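PDB 3LMZ: putative sugar isomerase from Parabacteroides distasonis, which probably acts as a sugar isomerase or epimerase with a xylose isomerase-like TIM barrel, although its substrate and reaction remain unestablished. Local coordinates for residues A[14-19]-A[218-223]; A[188-193]-A[210-215]; A[143-148]-A[178-183]; A[20-25]-A[40-45]. All blocks are in the same frame, centred on the assembly; numbering follows the deposited sequence.

Contact 1: A[14-19]-A[218-223]; sequences AVNPFH and MMREVN
In this TIM barrel the lead-in to the first strand, residues 14-19, lies against the C-terminal end of helix 212-221, and Asn16 and Arg220 make the polar clasp between them. Arg220 grips the amide side-on. Arg220 NE donates to Asn16 OD1 over 2.9 Å and Arg220 NH2 to the same oxygen over 3.0 Å, both bonds moderately bent. OD1 sits at the guanidinium edge, near its plane, and takes both donors from one face of the amide; the two planes are 21° apart. Beyond this pair, Ala14 CB packs 3.3 Å from Arg220 NH2. Both groups have further partners, which probably help to fix their orientation: Asn16 ND2 bonds to the backbone oxygen of Ser254, and Arg220 NH1 to that of Thr257, so the C-terminal tail is drawn into the same cluster.

Pro17 packs between the two segments. Its CD rests on Arg220 CG, Pro17 CG is 3.6 Å from Met219 O, and its CB meets Asn223 OD1. Asn223, with positive phi, ends the helix in a Schellman motif, its N bonded to Arg220 O. On the buried side Phe18 and Met219, a selenomethionine, form a Met-aromatic contact beside Cys228 of strand 227-230. Phe18 CG stands between its backbone N and carbonyl carbon (chi1 73°), and Met219 SE approaches the Phe18 ring obliquely, 4.5 Å from its centroid. The Met219 chain bends at its last torsion, and Met219 CE comes to 3.5 Å from Phe18 CD2.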
# COMPACT_ATOMS: atom_id res chain seq x y z
N ALA A 14 9.59 -6.90 12.19
CA ALA A 14 9.12 -7.96 13.09
C ALA A 14 9.05 -9.30 12.37
O ALA A 14 8.86 -9.38 11.16
CB ALA A 14 7.77 -7.58 13.71
N VAL A 15 9.28 -10.36 13.15
CA VAL A 15 9.17 -11.75 12.67
C VAL A 15 7.75 -12.21 12.84
O VAL A 15 7.14 -11.94 13.86
CB VAL A 15 10.14 -12.68 13.47
CG1 VAL A 15 9.96 -14.14 13.08
CG2 VAL A 15 11.59 -12.21 13.27
N ASN A 16 7.21 -12.85 11.80
CA ASN A 16 5.84 -13.36 11.85
C ASN A 16 5.81 -14.79 11.38
O ASN A 16 6.58 -15.19 10.53
CB ASN A 16 4.94 -12.54 10.91
CG ASN A 16 4.80 -11.09 11.38
OD1 ASN A 16 4.22 -10.85 12.44
ND2 ASN A 16 5.30 -10.12 10.59
N PRO A 17 4.93 -15.61 11.97
CA PRO A 17 4.88 -17.04 11.61
C PRO A 17 4.12 -17.40 10.33
O PRO A 17 4.24 -18.53 9.82
CB PRO A 17 4.15 -17.65 12.79
CG PRO A 17 3.22 -16.57 13.27
CD PRO A 17 3.99 -15.25 13.05
N PHE A 18 3.24 -16.49 9.94
CA PHE A 18 2.40 -16.65 8.78
C PHE A 18 3.11 -16.22 7.49
O PHE A 18 4.12 -15.53 7.51
CB PHE A 18 1.08 -15.86 8.98
CG PHE A 18 1.26 -14.38 8.87
CD1 PHE A 18 1.38 -13.77 7.63
CD2 PHE A 18 1.35 -13.60 9.97
CE1 PHE A 18 1.61 -12.41 7.51
CE2 PHE A 18 1.57 -12.15 9.80
CZ PHE A 18 1.68 -11.64 8.60
N HIS A 19 2.51 -16.57 6.36
CA HIS A 19 3.01 -16.22 5.04
C HIS A 19 1.94 -15.40 4.29
O HIS A 19 0.77 -15.75 4.25
CB HIS A 19 3.29 -17.47 4.26
CG HIS A 19 4.16 -18.44 5.00
ND1 HIS A 19 5.53 -18.29 5.04
CD2 HIS A 19 3.87 -19.53 5.75
CE1 HIS A 19 6.04 -19.27 5.76
NE2 HIS A 19 5.06 -20.03 6.21
N MSE A 218 -2.23 -11.80 17.52
CA MSE A 218 -2.86 -13.07 17.82
C MSE A 218 -2.27 -14.23 17.03
O MSE A 218 -2.15 -15.37 17.53
CB MSE A 218 -4.39 -13.01 17.64
CG MSE A 218 -5.10 -14.27 18.13
SE MSE A 218 -4.77 -14.73 19.97
CE MSE A 218 -5.63 -13.22 20.83
N MSE A 219 -1.89 -13.96 15.80
CA MSE A 219 -1.27 -15.01 14.99
C MSE A 219 0.06 -15.45 15.56
O MSE A 219 0.42 -16.61 15.50
CB MSE A 219 -1.14 -14.62 13.51
CG MSE A 219 -2.49 -14.50 12.78
SE MSE A 219 -2.35 -14.20 10.88
CE MSE A 219 -1.79 -12.35 11.01
N ARG A 220 0.78 -14.46 16.10
CA ARG A 220 2.02 -14.77 16.83
C ARG A 220 1.70 -15.58 18.09
O ARG A 220 2.33 -16.59 18.38
CB ARG A 220 2.76 -13.50 17.19
CG ARG A 220 3.35 -12.75 16.04
CD ARG A 220 3.87 -11.40 16.48
NE ARG A 220 4.19 -10.58 15.31
CZ ARG A 220 4.37 -9.28 15.39
NH1 ARG A 220 4.29 -8.69 16.58
NH2 ARG A 220 4.65 -8.58 14.28
N GLU A 221 0.66 -15.17 18.82
CA GLU A 221 0.31 -15.82 20.09
C GLU A 221 -0.09 -17.29 19.89
O GLU A 221 0.28 -18.14 20.75
CB GLU A 221 -0.76 -15.00 20.83
CG GLU A 221 -1.41 -15.71 21.99
CD GLU A 221 -2.50 -14.89 22.67
OE1 GLU A 221 -2.42 -13.64 22.66
OE2 GLU A 221 -3.45 -15.51 23.22
N VAL A 222 -0.85 -17.60 18.83
CA VAL A 222 -1.28 -18.98 18.59
C VAL A 222 -0.38 -19.72 17.62
O VAL A 222 -0.63 -20.89 17.30
CB VAL A 222 -2.74 -19.03 18.03
CG1 VAL A 222 -3.73 -18.33 19.00
CG2 VAL A 222 -2.81 -18.46 16.64
N ASN A 223 0.68 -19.04 17.18
CA ASN A 223 1.63 -19.55 16.20
C ASN A 223 0.93 -20.09 14.94
O ASN A 223 1.13 -21.22 14.55
CB ASN A 223 2.56 -20.57 16.84
CG ASN A 223 3.79 -20.86 16.00
OD1 ASN A 223 4.43 -19.94 15.45
ND2 ASN A 223 4.14 -22.12 15.91

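Contact 2: A[188-193]-A[210-215]; sequences MHIKDV and IDFPAL
The Phe212 ring presents its edge to strand 185-193: Lys191 O, Ile190 CB and Asp192 OD2 all lie near the ring plane, while Ile210 CG2 from its own segment covers one face, over the centre. Lys191 O comes closest, 3.3 Å from Phe212 CZ, so this buried carbonyl, which has no hydrogen-bond partner, faces the positive rim of the aromatic ring. The Asp192 carboxylate stands almost perpendicular to the ring, the planes 88° apart, with Asp192 OD2 3.9 Å from Phe212 CE2.

That carboxylate ties the loop before helix 212-221 to the strand end. Ile210 N donates to Asp192 OD1 over 2.9 Å in a nearly straight bond (168°) on the syn side, and Val193 N reaches the same oxygen on the anti side, from the opposite face of the carboxylate. A water lies 2.7 Å from both Asp192 OD2 and Ile210 O and bridges them, and OD2 also accepts from Gly206 N and Gly208 N.

Further down the strand the contact is apolar: selenomethionine Met188 SE lies 4.0 Å from Leu215 CD2, the two side chains running past each other in opposite directions, and Ile190 CG2 meets the same methyl. Asp211 N-caps the helix by accepting from Ala214 N. Lys191 points away, its NZ in salt bridges with Asp163, Glu231 and Glu233 beside a bound citrate, probably from the crystallisation liquor. Apart from short strand 202-203, strand 185-193 is followed by helix 212-221 in the TIM barrel, flanked by helix 164-169 near Ile210 and Val193 and by helix 240-256 near Ile190 and Phe212.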
# COMPACT_ATOMS: atom_id res chain seq x y z
N MSE A 188 -6.43 -18.48 5.74
CA MSE A 188 -7.07 -17.25 6.14
C MSE A 188 -7.18 -16.37 4.90
O MSE A 188 -6.22 -16.26 4.14
CB MSE A 188 -6.22 -16.51 7.16
CG MSE A 188 -6.93 -15.37 7.87
SE MSE A 188 -5.74 -14.45 9.13
CE MSE A 188 -5.40 -16.14 10.20
N HIS A 189 -8.35 -15.74 4.75
CA HIS A 189 -8.51 -14.62 3.81
C HIS A 189 -8.48 -13.34 4.63
O HIS A 189 -9.37 -13.10 5.50
CB HIS A 189 -9.82 -14.77 3.01
CG HIS A 189 -9.78 -15.88 2.00
ND1 HIS A 189 -10.79 -16.13 1.11
CD2 HIS A 189 -8.78 -16.75 1.70
CE1 HIS A 189 -10.44 -17.14 0.32
NE2 HIS A 189 -9.22 -17.54 0.65
N ILE A 190 -7.54 -12.47 4.26
CA ILE A 190 -7.45 -11.11 4.80
C ILE A 190 -8.15 -10.19 3.83
O ILE A 190 -8.11 -10.40 2.61
CB ILE A 190 -5.99 -10.67 5.12
CG1 ILE A 190 -5.07 -10.82 3.91
CG2 ILE A 190 -5.44 -11.51 6.31
CD1 ILE A 190 -3.77 -10.11 4.09
N LYS A 191 -8.85 -9.21 4.39
CA LYS A 191 -9.63 -8.20 3.66
C LYS A 191 -10.14 -7.27 4.75
O LYS A 191 -10.03 -7.58 5.96
CB LYS A 191 -10.82 -8.84 2.89
CG LYS A 191 -11.74 -9.67 3.80
CD LYS A 191 -12.89 -10.34 3.04
CE LYS A 191 -12.39 -11.40 2.08
NZ LYS A 191 -13.58 -12.23 1.55
N ASP A 192 -10.61 -6.12 4.30
CA ASP A 192 -11.21 -5.18 5.20
C ASP A 192 -12.65 -4.85 4.81
O ASP A 192 -13.03 -4.99 3.65
CB ASP A 192 -10.38 -3.89 5.26
CG ASP A 192 -10.38 -3.20 6.65
OD1 ASP A 192 -11.26 -3.52 7.51
OD2 ASP A 192 -9.51 -2.24 6.83
N VAL A 193 -13.44 -4.39 5.75
CA VAL A 193 -14.88 -4.11 5.59
C VAL A 193 -15.24 -2.81 6.29
O VAL A 193 -14.61 -2.44 7.29
CB VAL A 193 -15.73 -5.33 6.13
CG1 VAL A 193 -15.49 -6.56 5.21
CG2 VAL A 193 -15.47 -5.61 7.64
N ILE A 210 -11.43 -3.72 10.43
CA ILE A 210 -10.72 -4.90 10.93
C ILE A 210 -9.47 -4.46 11.72
O ILE A 210 -8.80 -3.51 11.31
CB ILE A 210 -10.30 -5.83 9.78
CG1 ILE A 210 -11.52 -6.46 9.12
CG2 ILE A 210 -9.28 -6.87 10.31
CD1 ILE A 210 -12.16 -7.64 9.88
N ASP A 211 -9.25 -5.07 12.89
CA ASP A 211 -8.11 -4.70 13.71
C ASP A 211 -6.91 -5.57 13.30
O ASP A 211 -6.67 -6.66 13.83
CB ASP A 211 -8.46 -4.94 15.16
CG ASP A 211 -7.43 -4.37 16.15
OD1 ASP A 211 -6.28 -4.11 15.76
OD2 ASP A 211 -7.84 -4.20 17.33
N PHE A 212 -6.16 -5.07 12.34
CA PHE A 212 -5.02 -5.82 11.86
C PHE A 212 -3.89 -5.99 12.88
O PHE A 212 -3.31 -7.09 12.97
CB PHE A 212 -4.54 -5.27 10.48
CG PHE A 212 -5.44 -5.69 9.34
CD1 PHE A 212 -5.42 -7.00 8.89
CD2 PHE A 212 -6.42 -4.83 8.85
CE1 PHE A 212 -6.34 -7.40 7.88
CE2 PHE A 212 -7.28 -5.23 7.85
CZ PHE A 212 -7.28 -6.49 7.40
N PRO A 213 -3.52 -4.91 13.64
CA PRO A 213 -2.55 -5.13 14.64
C PRO A 213 -2.92 -6.27 15.62
O PRO A 213 -2.09 -7.10 15.96
CB PRO A 213 -2.46 -3.76 15.31
CG PRO A 213 -2.73 -2.83 14.26
CD PRO A 213 -3.81 -3.49 13.43
N ALA A 214 -4.18 -6.30 16.05
CA ALA A 214 -4.62 -7.34 16.95
C ALA A 214 -4.54 -8.74 16.31
O ALA A 214 -4.17 -9.72 16.99
CB ALA A 214 -6.05 -7.03 17.48
N LEU A 215 -4.88 -8.79 15.03
CA LEU A 215 -4.84 -10.02 14.27
C LEU A 215 -3.38 -10.52 14.20
O LEU A 215 -3.08 -11.69 14.47
CB LEU A 215 -5.48 -9.79 12.89
CG LEU A 215 -5.62 -11.00 12.01
CD1 LEU A 215 -6.70 -12.00 12.59
CD2 LEU A 215 -5.91 -10.67 10.50
O HOH W 1 -8.58 -1.67 9.32

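Contact 3: A[143-148]-A[178-183]; sequences DATDVW and LKKYHT
An aromatic stack joins two neighbouring helices on the outside of the TIM barrel, Trp148 of helix 144-151 lying against Tyr181 of helix 174-181. The stack is offset: the five-membered ring of Trp148 and the phenol ring of Tyr181 have centroids 4.4 Å apart and planes inclined by 26°. Tyr181 CD1 lies over one indole face, displaced toward its rim, and approaches Trp148 CD2 to 3.3 Å. Trp148 CG is anti to its backbone N (chi1 -179°), and the indole lies across the gap between the helices. Trp148 CB adds a CH-pi contact over the same phenol ring, 4.0 Å from the Tyr181 centroid. Lys180 CB covers the opposite face of that ring, which thus lies between Lys180 CB and the CB and indole of Trp148.

Ala144 CB packs obliquely against Tyr181 CD2, and Met160 of strand 158-163 touches both residues from the barrel side. The first helix is N-capped by Asp143, whose OD1 accepts from Asp146 N; Asp143 OD2 is bonded in turn to Asn170. At the far end of the indole, Thr183 OG1 meets the edge of the six-membered ring, 3.6 Å from Trp148 CH2. The phenol is fixed at its tip as well: Tyr181 OH and Thr145 OG1 share a hydrogen bond of 2.9 Å, with the threonine oxygen near the plane of the phenol ring.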
# COMPACT_ATOMS: atom_id res chain seq x y z
N ASP A 143 -20.14 -18.15 9.67
CA ASP A 143 -19.06 -17.64 10.51
C ASP A 143 -18.13 -18.74 11.08
O ASP A 143 -18.36 -19.95 10.89
CB ASP A 143 -19.61 -16.71 11.61
CG ASP A 143 -20.44 -17.45 12.69
OD1 ASP A 143 -20.47 -18.70 12.72
OD2 ASP A 143 -21.11 -16.73 13.49
N ALA A 144 -17.12 -18.34 11.83
CA ALA A 144 -16.11 -19.27 12.30
C ALA A 144 -16.75 -20.25 13.29
O ALA A 144 -16.45 -21.45 13.24
CB ALA A 144 -14.99 -18.50 12.95
N THR A 145 -17.66 -19.78 14.15
CA THR A 145 -18.31 -20.66 15.12
C THR A 145 -19.08 -21.75 14.45
O THR A 145 -19.06 -22.91 14.89
CB THR A 145 -19.25 -19.87 16.03
OG1 THR A 145 -18.48 -18.88 16.71
CG2 THR A 145 -20.01 -20.82 17.01
N ASP A 146 -19.75 -21.42 13.35
CA ASP A 146 -20.52 -22.45 12.63
C ASP A 146 -19.61 -23.51 12.03
O ASP A 146 -19.94 -24.69 12.08
CB ASP A 146 -21.34 -21.84 11.52
CG ASP A 146 -22.28 -22.86 10.90
OD1 ASP A 146 -23.24 -23.26 11.60
OD2 ASP A 146 -22.04 -23.30 9.75
N VAL A 147 -18.45 -23.15 11.54
CA VAL A 147 -17.53 -24.13 11.01
C VAL A 147 -16.98 -24.96 12.13
O VAL A 147 -16.96 -26.20 12.01
CB VAL A 147 -16.37 -23.52 10.21
CG1 VAL A 147 -15.40 -24.62 9.75
CG2 VAL A 147 -16.90 -22.75 9.02
N TRP A 148 -16.67 -24.33 13.25
CA TRP A 148 -16.20 -25.02 14.43
C TRP A 148 -17.18 -26.09 14.88
O TRP A 148 -16.81 -27.24 15.08
CB TRP A 148 -15.90 -24.06 15.56
CG TRP A 148 -15.37 -24.69 16.83
CD1 TRP A 148 -16.07 -24.97 18.00
CD2 TRP A 148 -14.04 -25.14 17.05
NE1 TRP A 148 -15.22 -25.53 18.93
CE2 TRP A 148 -13.97 -25.65 18.38
CE3 TRP A 148 -12.87 -25.11 16.28
CZ2 TRP A 148 -12.76 -26.11 18.94
CZ3 TRP A 148 -11.69 -25.56 16.85
CH2 TRP A 148 -11.64 -26.06 18.15
N LEU A 178 -10.12 -16.50 16.14
CA LEU A 178 -8.79 -17.11 15.94
C LEU A 178 -8.23 -17.71 17.25
O LEU A 178 -7.73 -18.85 17.25
CB LEU A 178 -7.80 -16.12 15.28
CG LEU A 178 -6.36 -16.65 15.14
CD1 LEU A 178 -6.25 -17.89 14.17
CD2 LEU A 178 -5.48 -15.48 14.65
N LYS A 179 -8.36 -16.96 18.36
CA LYS A 179 -7.90 -17.45 19.67
C LYS A 179 -8.62 -18.77 20.03
O LYS A 179 -7.99 -19.75 20.38
CB LYS A 179 -8.11 -16.42 20.78
CG LYS A 179 -7.56 -16.86 22.15
CD LYS A 179 -8.05 -15.94 23.29
CE LYS A 179 -7.27 -14.64 23.35
NZ LYS A 179 -7.84 -13.69 24.37
N LYS A 180 -9.95 -18.77 19.91
CA LYS A 180 -10.74 -19.97 20.24
C LYS A 180 -10.39 -21.16 19.36
O LYS A 180 -10.23 -22.31 19.85
CB LYS A 180 -12.24 -19.68 20.13
CG LYS A 180 -12.76 -18.78 21.22
CD LYS A 180 -14.27 -18.59 21.15
CE LYS A 180 -14.69 -17.76 19.95
NZ LYS A 180 -16.13 -17.38 19.99
N TYR A 181 -10.31 -20.88 18.07
CA TYR A 181 -10.45 -21.94 17.04
C TYR A 181 -9.16 -22.28 16.31
O TYR A 181 -9.19 -23.04 15.36
CB TYR A 181 -11.53 -21.55 16.02
CG TYR A 181 -12.88 -21.20 16.63
CD1 TYR A 181 -13.39 -21.94 17.70
CD2 TYR A 181 -13.68 -20.19 16.11
CE1 TYR A 181 -14.65 -21.65 18.27
CE2 TYR A 181 -14.92 -19.88 16.70
CZ TYR A 181 -15.41 -20.64 17.76
OH TYR A 181 -16.64 -20.36 18.32
N HIS A 182 -8.06 -21.66 16.70
CA HIS A 182 -6.77 -21.84 15.99
C HIS A 182 -6.36 -23.25 15.64
O HIS A 182 -5.76 -23.45 14.57
CB HIS A 182 -5.60 -21.11 16.72
CG HIS A 182 -5.19 -21.75 17.99
ND1 HIS A 182 -5.80 -21.49 19.20
CD2 HIS A 182 -4.22 -22.67 18.24
CE1 HIS A 182 -5.24 -22.25 20.13
NE2 HIS A 182 -4.29 -22.97 19.57
N THR A 183 -6.73 -24.23 16.46
CA THR A 183 -6.36 -25.61 16.16
C THR A 183 -6.99 -26.14 14.86
O THR A 183 -6.51 -27.14 14.26
CB THR A 183 -6.71 -26.54 17.33
OG1 THR A 183 -8.11 -26.42 17.65
CG2 THR A 183 -5.86 -26.16 18.58

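Contact 4: A[20-25]-A[40-45]; sequences LGMAGY and ERLDIH
Ile44 lays its side chain over strand 19-22, CG2 on Gly21 and the CG1-CD1 branch along Leu20 and Met22. Ile44 CG2 rests 3.9 Å from Gly21 CA, where the strand has no side chain of its own, and is equally close to Leu20 O. Ile44 CG1 faces Leu20 CD2 at 4.2 Å. The Ile44 CD1 tip continues to selenomethionine Met22, 4.0 Å from Met22 CE. Met22 is modelled in two conformers; in the one described it bends at both chi2 and chi3, and the same CE touches Leu42 CD1. In this conformer both Leu42 and Ile44 meet the Met22 side chain at about a right angle, so the methyl lies against two branched residues.

The polar link is a water that donates to Leu20 O over 2.7 Å and accepts from His45 N over 3.0 Å, bridging backbones too far apart to bond directly. Asp43 has positive phi and closes helix 32-41 with a Schellman motif. His45 NE2 donates to Asp43 OD1 over 2.7 Å from above the carboxylate plane, while His45 ND1 bonds to Lys74 O.

This is the turn of a beta-alpha-beta unit of the TIM barrel. Met22 pairs through its backbone with Tyr46 and Cys48 of the next strand, Gly21 pairs with strand 227-230 on the other side, and helix 240-256 packs on Leu20, Met22, Leu42 and Ile44.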
# COMPACT_ATOMS: atom_id res chain seq x y z
N LEU A 20 2.35 -14.31 3.66
CA LEU A 20 1.49 -13.47 2.85
C LEU A 20 1.24 -14.12 1.48
O LEU A 20 2.18 -14.48 0.75
CB LEU A 20 2.14 -12.10 2.66
CG LEU A 20 1.35 -11.06 1.86
CD1 LEU A 20 -0.05 -10.80 2.45
CD2 LEU A 20 2.07 -9.70 1.80
N GLY A 21 -0.04 -14.20 1.11
CA GLY A 21 -0.41 -14.73 -0.20
C GLY A 21 -1.54 -13.95 -0.83
O GLY A 21 -1.99 -12.92 -0.31
N MSE A 22 -1.98 -14.45 -1.98
CA MSE A 22 -3.15 -13.93 -2.65
C MSE A 22 -4.15 -15.05 -2.91
O MSE A 22 -3.83 -16.12 -3.37
CB MSE A 22 -2.77 -13.29 -3.99
CG MSE A 22 -3.90 -12.50 -4.64
SE MSE A 22 -3.81 -10.69 -3.88
CE MSE A 22 -2.33 -10.02 -4.86
N ALA A 23 -5.40 -14.69 -2.63
CA ALA A 23 -6.54 -15.55 -2.88
C ALA A 23 -6.87 -15.35 -4.39
O ALA A 23 -6.84 -14.21 -4.89
CB ALA A 23 -7.74 -15.09 -1.95
N GLY A 24 -7.17 -16.44 -5.11
CA GLY A 24 -7.34 -16.33 -6.55
C GLY A 24 -8.54 -15.49 -6.99
O GLY A 24 -8.46 -14.83 -8.06
N TYR A 25 -9.62 -15.46 -6.23
CA TYR A 25 -10.80 -14.68 -6.60
C TYR A 25 -10.50 -13.19 -6.78
O TYR A 25 -11.18 -12.49 -7.54
CB TYR A 25 -11.94 -14.89 -5.61
CG TYR A 25 -13.24 -14.27 -5.97
CD1 TYR A 25 -13.97 -14.77 -7.04
CD2 TYR A 25 -13.78 -13.23 -5.23
CE1 TYR A 25 -15.22 -14.23 -7.36
CE2 TYR A 25 -15.03 -12.72 -5.51
CZ TYR A 25 -15.72 -13.23 -6.63
OH TYR A 25 -17.00 -12.81 -6.99
N GLU A 40 4.34 -10.83 -8.50
CA GLU A 40 5.79 -10.64 -8.63
C GLU A 40 6.16 -9.18 -8.26
O GLU A 40 7.08 -8.93 -7.51
CB GLU A 40 6.27 -10.98 -10.05
CG GLU A 40 7.72 -10.96 -10.29
CD GLU A 40 8.04 -11.51 -11.67
OE1 GLU A 40 7.28 -11.25 -12.62
OE2 GLU A 40 9.09 -12.17 -11.84
N ARG A 41 5.43 -8.22 -8.83
CA ARG A 41 5.70 -6.79 -8.60
C ARG A 41 5.41 -6.42 -7.11
O ARG A 41 6.06 -5.54 -6.60
CB ARG A 41 4.85 -5.91 -9.55
CG ARG A 41 5.27 -5.94 -11.00
CD ARG A 41 4.50 -4.87 -11.81
NE ARG A 41 4.93 -3.52 -11.44
CZ ARG A 41 4.28 -2.40 -11.76
NH1 ARG A 41 3.18 -2.46 -12.48
NH2 ARG A 41 4.72 -1.22 -11.39
N LEU A 42 4.43 -7.08 -6.50
CA LEU A 42 4.13 -6.88 -5.08
C LEU A 42 4.98 -7.65 -4.10
O LEU A 42 4.82 -7.51 -2.91
CB LEU A 42 2.67 -7.22 -4.79
CG LEU A 42 1.60 -6.40 -5.48
CD1 LEU A 42 0.24 -7.16 -5.37
CD2 LEU A 42 1.55 -5.03 -4.88
N ASP A 43 5.96 -8.41 -4.59
CA ASP A 43 6.80 -9.26 -3.73
C ASP A 43 6.01 -10.29 -2.93
O ASP A 43 6.32 -10.59 -1.79
CB ASP A 43 7.69 -8.42 -2.83
CG ASP A 43 8.86 -9.18 -2.19
OD1 ASP A 43 9.41 -10.13 -2.82
OD2 ASP A 43 9.24 -8.84 -1.03
N ILE A 44 5.00 -10.89 -3.57
CA ILE A 44 4.14 -11.90 -2.97
C ILE A 44 4.47 -13.24 -3.66
O ILE A 44 4.53 -13.30 -4.89
CB ILE A 44 2.61 -11.56 -3.14
CG1 ILE A 44 2.30 -10.26 -2.35
CG2 ILE A 44 1.73 -12.76 -2.76
CD1 ILE A 44 0.87 -9.70 -2.56
N HIS A 45 4.63 -14.27 -2.84
CA HIS A 45 5.24 -15.53 -3.29
C HIS A 45 4.29 -16.71 -3.19
O HIS A 45 4.71 -17.80 -3.47
CB HIS A 45 6.58 -15.73 -2.50
CG HIS A 45 7.50 -14.61 -2.78
ND1 HIS A 45 8.15 -14.50 -3.99
CD2 HIS A 45 7.83 -13.52 -2.05
CE1 HIS A 45 8.84 -13.35 -4.00
NE2 HIS A 45 8.64 -12.74 -2.84
O HOH W 2 4.73 -13.78 0.07

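From the N terminus, residues 14-19 enter contact 1, which closes only when the chain returns at 218-223; the other three contacts are nested within that long loop. Contact 4 comes first, closing around helix 32-41, then contact 3 around the stretch that includes strand 158-163, then contact 2 across the connection from strand 185-193 into helix 212-221. These three follow one another in series. Helix 212-221 serves contacts 1 and 2, which meet where Met219 packs on Met188. Leu178 carries contact 3 to both. Contacts 2 and 4 meet through Ile190 and Leu20, whereas contacts 3 and 4 lie on opposite sides of the chain's centre, their own centres about 25 Å apart.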